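Local coordinates for protein MGS-M4 (Unidentified, PDB 4Q3M) that probably reduces carbonyl compounds as an aldo-keto reductase of TIM-barrel fold, although its substrate is unknown, at residues Glu160-Gln166 with Val259-Ile265; Gln166-His171 with Trp219-Ile225. One frame throughout, in Å; residues are numbered along the deposited sequence.

Contact 1: residues Glu160-Gln166 with Val259-Ile265; sequences ETHVTLQ and VNTGKKI
Glu-160 sends its carboxylate across to Lys-264 and Ile-265, and both oxygens are used. OE2 receives the backbone N of Ile-265 on its syn lone pair, N to OE2 2.8 Å, while OE1 forms a salt bridge with Lys-264 NZ at 2.9 Å, the ammonium standing above the carboxylate plane. With CG anti to the backbone N (chi1 171°) and the chain extended beyond it, Glu-160 brings this group up to the backbone of the 259-265 loop. At the other end, Thr-164 O accepts from two successive backbone amides, Thr-261 N and Gly-262 N; the latter arrives almost in line with the carbonyl, N to O 2.7 Å. Asn-260 turns OD1 back to take Gln-166 N at 3.0 Å from above its carbonyl plane. Apolar contact is modest: Val-163 CB rests on Val-259 CG2 at 3.6 Å, and Leu-165 CD2 lies on the aliphatic part of Lys-264.

Second-shell bonds position these groups. His-162 NE2 donates to the anti lone pair of Glu-160 OE2 at 2.9 Å, and Phe-266 N reaches OE1, so four donors would be expected to stabilise a charged carboxylate. A water joins Glu-160 O to Lys-264 NZ. Gln-166 NE2 reaches back to Val-163 O and also bonds Ile-256 O, while its OE1 is taken by His-168. A leucine in place of Glu-160 would probably leave the Lys-264 ammonium without this counter-charge, and Ile-265 N and His-162 NE2 without an acceptor.

The contact ties the C-terminal tail beyond helix 250-257 to the loop joining strand 156-160 of the barrel to helix 168-176. Asp-273 of the second subunit bonds Asn-260 ND2, while helices 199-207 and 212-222 pack beside Val-163 through Met-201 and Trp-219.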
ATOM      1  N   GLU A 160       3.114  -5.318  -8.123  1.00 31.21           N
ATOM      2  CA  GLU A 160       3.266  -6.531  -7.330  1.00 30.85           C
ATOM      3  C   GLU A 160       1.928  -7.238  -7.174  1.00 31.73           C
ATOM      4  O   GLU A 160       1.003  -6.706  -6.562  1.00 32.12           O
ATOM      5  CB  GLU A 160       3.850  -6.210  -5.954  1.00 31.73           C
ATOM      6  CG  GLU A 160       3.829  -7.385  -4.988  1.00 34.68           C
ATOM      7  CD  GLU A 160       4.041  -6.962  -3.548  1.00 39.42           C
ATOM      8  OE1 GLU A 160       4.471  -5.812  -3.321  1.00 43.20           O
ATOM      9  OE2 GLU A 160       3.767  -7.779  -2.642  1.00 40.86           O
ATOM     10  N   THR A 161       1.827  -8.437  -7.736  1.00 35.93           N
ATOM     11  CA  THR A 161       0.588  -9.198  -7.680  1.00 39.15           C
ATOM     12  C   THR A 161       0.866 -10.692  -7.558  1.00 40.88           C
ATOM     13  O   THR A 161       1.539 -11.283  -8.403  1.00 40.72           O
ATOM     14  CB  THR A 161      -0.287  -8.945  -8.924  1.00 39.83           C
ATOM     15  OG1 THR A 161      -0.476  -7.536  -9.104  1.00 42.09           O
ATOM     16  CG2 THR A 161      -1.640  -9.620  -8.771  1.00 40.89           C
ATOM     17  N   HIS A 162       0.347 -11.291  -6.493  1.00 40.19           N
ATOM     18  CA  HIS A 162       0.481 -12.723  -6.266  1.00 37.73           C
ATOM     19  C   HIS A 162      -0.677 -13.227  -5.411  1.00 35.83           C
ATOM     20  O   HIS A 162      -1.611 -12.481  -5.121  1.00 37.47           O
ATOM     21  CB  HIS A 162       1.825 -13.045  -5.609  1.00 38.56           C
ATOM     22  CG  HIS A 162       2.232 -12.065  -4.554  1.00 43.95           C
ATOM     23  ND1 HIS A 162       1.589 -11.966  -3.338  1.00 40.79           N
ATOM     24  CD2 HIS A 162       3.220 -11.139  -4.532  1.00 46.21           C
ATOM     25  CE1 HIS A 162       2.163 -11.023  -2.615  1.00 44.24           C
ATOM     26  NE2 HIS A 162       3.156 -10.505  -3.315  1.00 45.15           N
ATOM     27  N   VAL A 163      -0.613 -14.490  -5.003  1.00 34.79           N
ATOM     28  CA  VAL A 163      -1.742 -15.131  -4.337  1.00 38.47           C
ATOM     29  C   VAL A 163      -2.039 -14.567  -2.945  1.00 42.26           C
ATOM     30  O   VAL A 163      -3.128 -14.774  -2.412  1.00 44.62           O
ATOM     31  CB  VAL A 163      -1.524 -16.650  -4.220  1.00 38.86           C
ATOM     32  CG1 VAL A 163      -1.458 -17.283  -5.604  1.00 35.52           C
ATOM     33  CG2 VAL A 163      -0.263 -16.947  -3.426  1.00 37.09           C
ATOM     34  N   THR A 164      -1.085 -13.852  -2.356  1.00 40.72           N
ATOM     35  CA  THR A 164      -1.313 -13.239  -1.049  1.00 42.47           C
ATOM     36  C   THR A 164      -1.631 -11.750  -1.180  1.00 41.51           C
ATOM     37  O   THR A 164      -2.124 -11.128  -0.239  1.00 33.40           O
ATOM     38  CB  THR A 164      -0.104 -13.428  -0.110  1.00 44.63           C
ATOM     39  OG1 THR A 164       1.101 -13.075  -0.797  1.00 42.58           O
ATOM     40  CG2 THR A 164      -0.009 -14.875   0.346  1.00 37.03           C
ATOM     41  N   LEU A 165      -1.347 -11.188  -2.351  1.00 40.50           N
ATOM     42  CA  LEU A 165      -1.711  -9.808  -2.665  1.00 41.06           C
ATOM     43  C   LEU A 165      -2.343  -9.765  -4.053  1.00 39.66           C
ATOM     44  O   LEU A 165      -1.680  -9.448  -5.041  1.00 35.03           O
ATOM     45  CB  LEU A 165      -0.489  -8.890  -2.602  1.00 38.55           C
ATOM     46  CG  LEU A 165      -0.747  -7.384  -2.697  1.00 37.86           C
ATOM     47  CD1 LEU A 165      -1.381  -6.863  -1.415  1.00 38.02           C
ATOM     48  CD2 LEU A 165       0.538  -6.632  -3.013  1.00 36.02           C
ATOM     49  N   GLN A 166      -3.631 -10.085  -4.118  1.00 42.37           N
ATOM     50  CA  GLN A 166      -4.285 -10.380  -5.390  1.00 43.28           C
ATOM     51  C   GLN A 166      -4.757  -9.143  -6.156  1.00 38.30           C
ATOM     52  O   GLN A 166      -5.006  -9.218  -7.360  1.00 38.49           O
ATOM     53  CB  GLN A 166      -5.459 -11.330  -5.152  1.00 47.22           C
ATOM     54  CG  GLN A 166      -5.057 -12.606  -4.422  1.00 48.79           C
ATOM     55  CD  GLN A 166      -6.151 -13.653  -4.417  1.00 54.72           C
ATOM     56  OE1 GLN A 166      -7.235 -13.439  -4.959  1.00 60.22           O
ATOM     57  NE2 GLN A 166      -5.871 -14.798  -3.804  1.00 57.19           N
ATOM     58  N   VAL A 259      -6.693 -17.401  -0.265  1.00 55.01           N
ATOM     59  CA  VAL A 259      -5.332 -17.341   0.259  1.00 54.58           C
ATOM     60  C   VAL A 259      -4.764 -15.922   0.185  1.00 51.99           C
ATOM     61  O   VAL A 259      -3.593 -15.694   0.493  1.00 54.23           O
ATOM     62  CB  VAL A 259      -4.394 -18.322  -0.481  1.00 54.66           C
ATOM     63  CG1 VAL A 259      -5.085 -19.658  -0.669  1.00 57.20           C
ATOM     64  CG2 VAL A 259      -3.969 -17.763  -1.821  1.00 53.60           C
ATOM     65  N   ASN A 260      -5.604 -14.972  -0.211  1.00 50.21           N
ATOM     66  CA  ASN A 260      -5.234 -13.562  -0.180  1.00 50.51           C
ATOM     67  C   ASN A 260      -5.154 -13.054   1.254  1.00 50.74           C
ATOM     68  O   ASN A 260      -6.071 -13.264   2.048  1.00 54.03           O
ATOM     69  CB  ASN A 260      -6.235 -12.722  -0.975  1.00 51.53           C
ATOM     70  CG  ASN A 260      -5.820 -11.266  -1.081  1.00 51.98           C
ATOM     71  OD1 ASN A 260      -4.708 -10.955  -1.506  1.00 51.29           O
ATOM     72  ND2 ASN A 260      -6.712 -10.365  -0.686  1.00 52.48           N
ATOM     73  N   THR A 261      -4.054 -12.388   1.586  1.00 47.67           N
ATOM     74  CA  THR A 261      -3.868 -11.846   2.927  1.00 44.29           C
ATOM     75  C   THR A 261      -3.815 -10.324   2.899  1.00 43.79           C
ATOM     76  O   THR A 261      -4.221  -9.661   3.854  1.00 45.20           O
ATOM     77  CB  THR A 261      -2.582 -12.384   3.583  1.00 41.06           C
ATOM     78  OG1 THR A 261      -1.440 -11.919   2.853  1.00 38.57           O
ATOM     79  CG2 THR A 261      -2.587 -13.906   3.601  1.00 38.49           C
ATOM     80  N   GLY A 262      -3.316  -9.775   1.797  1.00 39.50           N
ATOM     81  CA  GLY A 262      -3.211  -8.337   1.646  1.00 37.64           C
ATOM     82  C   GLY A 262      -1.900  -7.793   2.176  1.00 39.73           C
ATOM     83  O   GLY A 262      -1.724  -6.580   2.292  1.00 42.36           O
ATOM     84  N   LYS A 263      -0.978  -8.692   2.503  1.00 42.43           N
ATOM     85  CA  LYS A 263       0.341  -8.292   2.977  1.00 43.62           C
ATOM     86  C   LYS A 263       1.241  -7.930   1.801  1.00 38.97           C
ATOM     87  O   LYS A 263       1.806  -8.806   1.146  1.00 45.13           O
ATOM     88  CB  LYS A 263       0.979  -9.406   3.813  1.00 45.64           C
ATOM     89  CG  LYS A 263       2.393  -9.098   4.282  1.00 48.45           C
ATOM     90  CD  LYS A 263       3.000 -10.275   5.031  1.00 58.45           C
ATOM     91  CE  LYS A 263       2.412 -10.410   6.427  1.00 65.91           C
ATOM     92  NZ  LYS A 263       2.841  -9.297   7.320  1.00 66.29           N
ATOM     93  N   LYS A 264       1.360  -6.634   1.533  1.00 35.35           N
ATOM     94  CA  LYS A 264       2.183  -6.154   0.430  1.00 35.46           C
ATOM     95  C   LYS A 264       3.664  -6.257   0.776  1.00 38.66           C
ATOM     96  O   LYS A 264       4.096  -5.816   1.841  1.00 43.02           O
ATOM     97  CB  LYS A 264       1.817  -4.710   0.079  1.00 28.08           C
ATOM     98  CG  LYS A 264       2.599  -4.139  -1.090  1.00 29.16           C
ATOM     99  CD  LYS A 264       1.917  -2.901  -1.655  1.00 31.34           C
ATOM    100  CE  LYS A 264       2.742  -2.279  -2.770  1.00 29.40           C
ATOM    101  NZ  LYS A 264       3.102  -3.275  -3.817  1.00 29.07           N
ATOM    102  N   ILE A 265       4.439  -6.842  -0.131  1.00 37.07           N
ATOM    103  CA  ILE A 265       5.857  -7.076   0.111  1.00 38.95           C
ATOM    104  C   ILE A 265       6.703  -5.834  -0.155  1.00 33.78           C
ATOM    105  O   ILE A 265       7.537  -5.454   0.668  1.00 38.29           O
ATOM    106  CB  ILE A 265       6.390  -8.234  -0.756  1.00 39.28           C
ATOM    107  CG1 ILE A 265       5.606  -9.517  -0.474  1.00 43.92           C
ATOM    108  CG2 ILE A 265       7.877  -8.449  -0.509  1.00 35.76           C
ATOM    109  CD1 ILE A 265       6.038 -10.694  -1.321  1.00 46.41           C
TER
HETATM  110  O   HOH W   1       3.215  -2.483  -7.059  1.00 19.75           O
HETATM  111  O   HOH W   2       1.145  -4.022  -5.641  1.00 28.50           O
HETATM  112  O   HOH W   3       2.030 -11.201   1.260  1.00 41.00           O

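Contact 2: residues Gln166-His171 with Trp219-Ile225; sequences QNHFLH and WLIEREI
Arg-223 reaches Gln-166, His-168 and His-171 by a side chain that runs straight to CD and then bends (chi3 61°), while His-171, with CG anti to the backbone N (chi1 -173°), brings its ring beside the guanidinium. In this alpha/beta (TIM) barrel the contact joins the start of helix 168-176 and the loop residue Gln-166 before it to the C-terminal end of helix 212-222 and the residues just past it. That helix closes in a Schellman motif: Ile-225 N bonds Leu-220 O, and Glu-224 N bonds Ile-221 O.

The guanidinium grips one atom end-on, Arg-223 NH1 to Gln-166 O 2.9 Å and Arg-223 NH2 to Gln-166 O 3.2 Å, with that oxygen in the guanidinium plane. NH1 falls on a carbonyl lone pair; NH2 comes in tilted from the carbonyl plane. One face of the group is stacked on the His-168 imidazole, planes 17° apart, and the opposite face carries Ile-225 CD1, which together hold it flat. Arg-223 NH2 also makes a weak bond to His-171 ND1 at 3.1 Å.

Further along the arginine, CD lies over one face of Trp-219, toward its rim. The indole's CZ2 meets the amide CD of Gln-166 at 3.4 Å, the two planes steeply inclined, and it also packs on Met-253 and Ile-256 of helix 250-257. The Gln-166 amide is steadied in turn by His-168, whose NE2 donates to OE1 at 2.6 Å within both the ring and carbonyl planes. Ile-225, packed on Leu-181 of strand 180-184, makes a CH-pi contact, CD1 over the centre of the His-171 ring, 3.9 Å from the centroid. At that ring's edge, His-171 NE2 meets a water that donates to Glu-224 O.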
ATOM      1  N   GLN A 166      -3.631 -10.085  -4.118  1.00 42.37           N
ATOM      2  CA  GLN A 166      -4.285 -10.380  -5.390  1.00 43.28           C
ATOM      3  C   GLN A 166      -4.757  -9.143  -6.156  1.00 38.30           C
ATOM      4  O   GLN A 166      -5.006  -9.218  -7.360  1.00 38.49           O
ATOM      5  CB  GLN A 166      -5.459 -11.330  -5.152  1.00 47.22           C
ATOM      6  CG  GLN A 166      -5.057 -12.606  -4.422  1.00 48.79           C
ATOM      7  CD  GLN A 166      -6.151 -13.653  -4.417  1.00 54.72           C
ATOM      8  OE1 GLN A 166      -7.235 -13.439  -4.959  1.00 60.22           O
ATOM      9  NE2 GLN A 166      -5.871 -14.798  -3.804  1.00 57.19           N
ATOM     10  N   ASN A 167      -4.883  -8.015  -5.458  1.00 33.33           N
ATOM     11  CA  ASN A 167      -5.187  -6.727  -6.086  1.00 31.64           C
ATOM     12  C   ASN A 167      -6.425  -6.727  -6.983  1.00 36.45           C
ATOM     13  O   ASN A 167      -6.378  -6.224  -8.105  1.00 39.16           O
ATOM     14  CB  ASN A 167      -3.986  -6.252  -6.909  1.00 29.64           C
ATOM     15  CG  ASN A 167      -2.726  -6.119  -6.081  1.00 33.09           C
ATOM     16  OD1 ASN A 167      -2.781  -5.813  -4.890  1.00 34.57           O
ATOM     17  ND2 ASN A 167      -1.578  -6.349  -6.710  1.00 25.30           N
ATOM     18  N   HIS A 168      -7.529  -7.283  -6.492  1.00 36.86           N
ATOM     19  CA  HIS A 168      -8.757  -7.355  -7.279  1.00 40.33           C
ATOM     20  C   HIS A 168      -9.357  -5.977  -7.545  1.00 38.79           C
ATOM     21  O   HIS A 168      -9.964  -5.747  -8.591  1.00 40.89           O
ATOM     22  CB  HIS A 168      -9.787  -8.245  -6.581  1.00 39.81           C
ATOM     23  CG  HIS A 168      -9.447  -9.702  -6.619  1.00 43.14           C
ATOM     24  ND1 HIS A 168      -9.882 -10.541  -7.623  1.00 47.06           N
ATOM     25  CD2 HIS A 168      -8.709 -10.468  -5.782  1.00 42.90           C
ATOM     26  CE1 HIS A 168      -9.428 -11.762  -7.400  1.00 46.43           C
ATOM     27  NE2 HIS A 168      -8.712 -11.744  -6.290  1.00 45.13           N
ATOM     28  N   PHE A 169      -9.186  -5.064  -6.593  1.00 33.26           N
ATOM     29  CA  PHE A 169      -9.703  -3.709  -6.731  1.00 33.30           C
ATOM     30  C   PHE A 169      -8.956  -2.955  -7.825  1.00 34.42           C
ATOM     31  O   PHE A 169      -9.567  -2.377  -8.724  1.00 38.96           O
ATOM     32  CB  PHE A 169      -9.598  -2.957  -5.402  1.00 34.40           C
ATOM     33  CG  PHE A 169     -10.242  -1.599  -5.418  1.00 36.40           C
ATOM     34  CD1 PHE A 169     -11.576  -1.448  -5.082  1.00 33.72           C
ATOM     35  CD2 PHE A 169      -9.512  -0.472  -5.764  1.00 33.66           C
ATOM     36  CE1 PHE A 169     -12.173  -0.201  -5.094  1.00 40.72           C
ATOM     37  CE2 PHE A 169     -10.103   0.776  -5.780  1.00 35.09           C
ATOM     38  CZ  PHE A 169     -11.435   0.913  -5.443  1.00 34.96           C
ATOM     39  N   LEU A 170      -7.630  -2.967  -7.737  1.00 30.69           N
ATOM     40  CA  LEU A 170      -6.780  -2.306  -8.720  1.00 29.13           C
ATOM     41  C   LEU A 170      -6.959  -2.930 -10.100  1.00 35.90           C
ATOM     42  O   LEU A 170      -6.978  -2.228 -11.112  1.00 36.84           O
ATOM     43  CB  LEU A 170      -5.313  -2.379  -8.292  1.00 28.31           C
ATOM     44  CG  LEU A 170      -4.279  -1.764  -9.235  1.00 34.47           C
ATOM     45  CD1 LEU A 170      -4.536  -0.275  -9.419  1.00 39.33           C
ATOM     46  CD2 LEU A 170      -2.870  -2.009  -8.718  1.00 31.90           C
ATOM     47  N   HIS A 171      -7.093  -4.253 -10.126  1.00 37.75           N
ATOM     48  CA  HIS A 171      -7.299  -4.989 -11.368  1.00 37.00           C
ATOM     49  C   HIS A 171      -8.589  -4.555 -12.054  1.00 41.15           C
ATOM     50  O   HIS A 171      -8.606  -4.294 -13.258  1.00 45.74           O
ATOM     51  CB  HIS A 171      -7.333  -6.495 -11.098  1.00 34.69           C
ATOM     52  CG  HIS A 171      -7.364  -7.332 -12.339  1.00 36.39           C
ATOM     53  ND1 HIS A 171      -7.831  -8.629 -12.347  1.00 38.35           N
ATOM     54  CD2 HIS A 171      -6.982  -7.061 -13.608  1.00 35.14           C
ATOM     55  CE1 HIS A 171      -7.737  -9.120 -13.570  1.00 38.16           C
ATOM     56  NE2 HIS A 171      -7.225  -8.189 -14.355  1.00 38.55           N
ATOM     57  N   TRP A 219      -2.747 -19.205 -12.377  1.00 49.88           N
ATOM     58  CA  TRP A 219      -3.829 -18.463 -11.745  1.00 47.73           C
ATOM     59  C   TRP A 219      -3.886 -17.028 -12.263  1.00 45.71           C
ATOM     60  O   TRP A 219      -4.965 -16.481 -12.489  1.00 46.24           O
ATOM     61  CB  TRP A 219      -3.661 -18.486 -10.226  1.00 45.99           C
ATOM     62  CG  TRP A 219      -4.521 -17.508  -9.496  1.00 41.56           C
ATOM     63  CD1 TRP A 219      -5.867 -17.586  -9.301  1.00 45.20           C
ATOM     64  CD2 TRP A 219      -4.088 -16.311  -8.842  1.00 39.05           C
ATOM     65  NE1 TRP A 219      -6.303 -16.504  -8.575  1.00 46.27           N
ATOM     66  CE2 TRP A 219      -5.229 -15.707  -8.279  1.00 40.60           C
ATOM     67  CE3 TRP A 219      -2.846 -15.690  -8.682  1.00 36.04           C
ATOM     68  CZ2 TRP A 219      -5.166 -14.512  -7.569  1.00 39.34           C
ATOM     69  CZ3 TRP A 219      -2.785 -14.504  -7.976  1.00 38.60           C
ATOM     70  CH2 TRP A 219      -3.937 -13.927  -7.429  1.00 39.93           C
ATOM     71  N   LEU A 220      -2.715 -16.429 -12.461  1.00 41.96           N
ATOM     72  CA  LEU A 220      -2.628 -15.099 -13.049  1.00 42.84           C
ATOM     73  C   LEU A 220      -3.031 -15.131 -14.521  1.00 41.52           C
ATOM     74  O   LEU A 220      -3.692 -14.215 -15.012  1.00 40.26           O
ATOM     75  CB  LEU A 220      -1.214 -14.536 -12.898  1.00 44.91           C
ATOM     76  CG  LEU A 220      -0.804 -14.148 -11.476  1.00 47.27           C
ATOM     77  CD1 LEU A 220       0.677 -13.827 -11.417  1.00 47.70           C
ATOM     78  CD2 LEU A 220      -1.629 -12.967 -10.987  1.00 46.79           C
ATOM     79  N   ILE A 221      -2.626 -16.191 -15.216  1.00 42.13           N
ATOM     80  CA  ILE A 221      -3.009 -16.395 -16.608  1.00 40.22           C
ATOM     81  C   ILE A 221      -4.525 -16.460 -16.747  1.00 39.48           C
ATOM     82  O   ILE A 221      -5.103 -15.863 -17.657  1.00 39.87           O
ATOM     83  CB  ILE A 221      -2.403 -17.693 -17.184  1.00 44.12           C
ATOM     84  CG1 ILE A 221      -0.879 -17.685 -17.059  1.00 44.25           C
ATOM     85  CG2 ILE A 221      -2.817 -17.877 -18.631  1.00 41.97           C
ATOM     86  CD1 ILE A 221      -0.212 -16.634 -17.895  1.00 45.69           C
ATOM     87  N   GLU A 222      -5.161 -17.184 -15.831  1.00 37.26           N
ATOM     88  CA  GLU A 222      -6.611 -17.339 -15.837  1.00 41.34           C
ATOM     89  C   GLU A 222      -7.315 -15.999 -15.634  1.00 44.61           C
ATOM     90  O   GLU A 222      -8.413 -15.781 -16.146  1.00 45.12           O
ATOM     91  CB  GLU A 222      -7.051 -18.330 -14.754  1.00 43.22           C
ATOM     92  CG  GLU A 222      -6.513 -19.747 -14.929  1.00 41.97           C
ATOM     93  CD  GLU A 222      -7.175 -20.505 -16.068  1.00 48.58           C
ATOM     94  OE1 GLU A 222      -8.140 -19.981 -16.661  1.00 51.83           O
ATOM     95  OE2 GLU A 222      -6.727 -21.633 -16.368  1.00 47.17           O
ATOM     96  N   ARG A 223      -6.672 -15.103 -14.890  1.00 44.25           N
ATOM     97  CA  ARG A 223      -7.232 -13.781 -14.625  1.00 42.68           C
ATOM     98  C   ARG A 223      -6.880 -12.781 -15.722  1.00 41.37           C
ATOM     99  O   ARG A 223      -7.071 -11.575 -15.550  1.00 40.47           O
ATOM    100  CB  ARG A 223      -6.741 -13.251 -13.276  1.00 42.58           C
ATOM    101  CG  ARG A 223      -7.224 -14.035 -12.070  1.00 46.50           C
ATOM    102  CD  ARG A 223      -6.685 -13.421 -10.787  1.00 45.74           C
ATOM    103  NE  ARG A 223      -7.139 -12.044 -10.612  1.00 42.97           N
ATOM    104  CZ  ARG A 223      -6.586 -11.175  -9.772  1.00 43.29           C
ATOM    105  NH1 ARG A 223      -5.550 -11.538  -9.028  1.00 44.11           N
ATOM    106  NH2 ARG A 223      -7.065  -9.942  -9.678  1.00 38.16           N
ATOM    107  N   GLU A 224      -6.366 -13.290 -16.839  1.00 49.40           N
ATOM    108  CA  GLU A 224      -5.948 -12.461 -17.971  1.00 50.42           C
ATOM    109  C   GLU A 224      -4.940 -11.393 -17.550  1.00 47.99           C
ATOM    110  O   GLU A 224      -4.996 -10.253 -18.011  1.00 42.47           O
ATOM    111  CB  GLU A 224      -7.163 -11.811 -18.639  1.00 52.69           C
ATOM    112  CG  GLU A 224      -8.128 -12.808 -19.263  1.00 58.08           C
ATOM    113  CD  GLU A 224      -9.306 -12.139 -19.944  1.00 63.76           C
ATOM    114  OE1 GLU A 224      -9.603 -10.972 -19.614  1.00 66.35           O
ATOM    115  OE2 GLU A 224      -9.933 -12.780 -20.813  1.00 66.67           O
ATOM    116  N   ILE A 225      -4.020 -11.777 -16.670  1.00 42.70           N
ATOM    117  CA  ILE A 225      -2.975 -10.877 -16.198  1.00 43.32           C
ATOM    118  C   ILE A 225      -1.610 -11.302 -16.731  1.00 48.10           C
ATOM    119  O   ILE A 225      -1.233 -12.470 -16.630  1.00 44.72           O
ATOM    120  CB  ILE A 225      -2.925 -10.829 -14.656  1.00 40.69           C
ATOM    121  CG1 ILE A 225      -4.211 -10.220 -14.096  1.00 41.38           C
ATOM    122  CG2 ILE A 225      -1.711 -10.042 -14.178  1.00 33.42           C
ATOM    123  CD1 ILE A 225      -4.226 -10.109 -12.585  1.00 38.58           C
TER
HETATM  124  O   HOH W   4      -7.019  -8.241 -17.174  1.00 29.79           O

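Overall arrangement
Contact 2 is nested along the chain inside the loop closed by contact 1: 166-171 follows on from 160-166, sharing Gln-166, and 219-225 comes before 259-265. The two centres lie about 11 Å apart, on the same side of the chain's centre. Where the contacts meet, Asn-167 ND2 probably bonds Glu-160 O and Thr-161 OG1, and Trp-219 packs on His-162 and Val-163. Together they fasten the link from strand 156-160 to helix 168-176 on two fronts, to the C-terminal tail and to the end of helix 212-222. Both also touch the second subunit, which places this region, just past the C-terminal end of strand 156-160, next to the subunit interface.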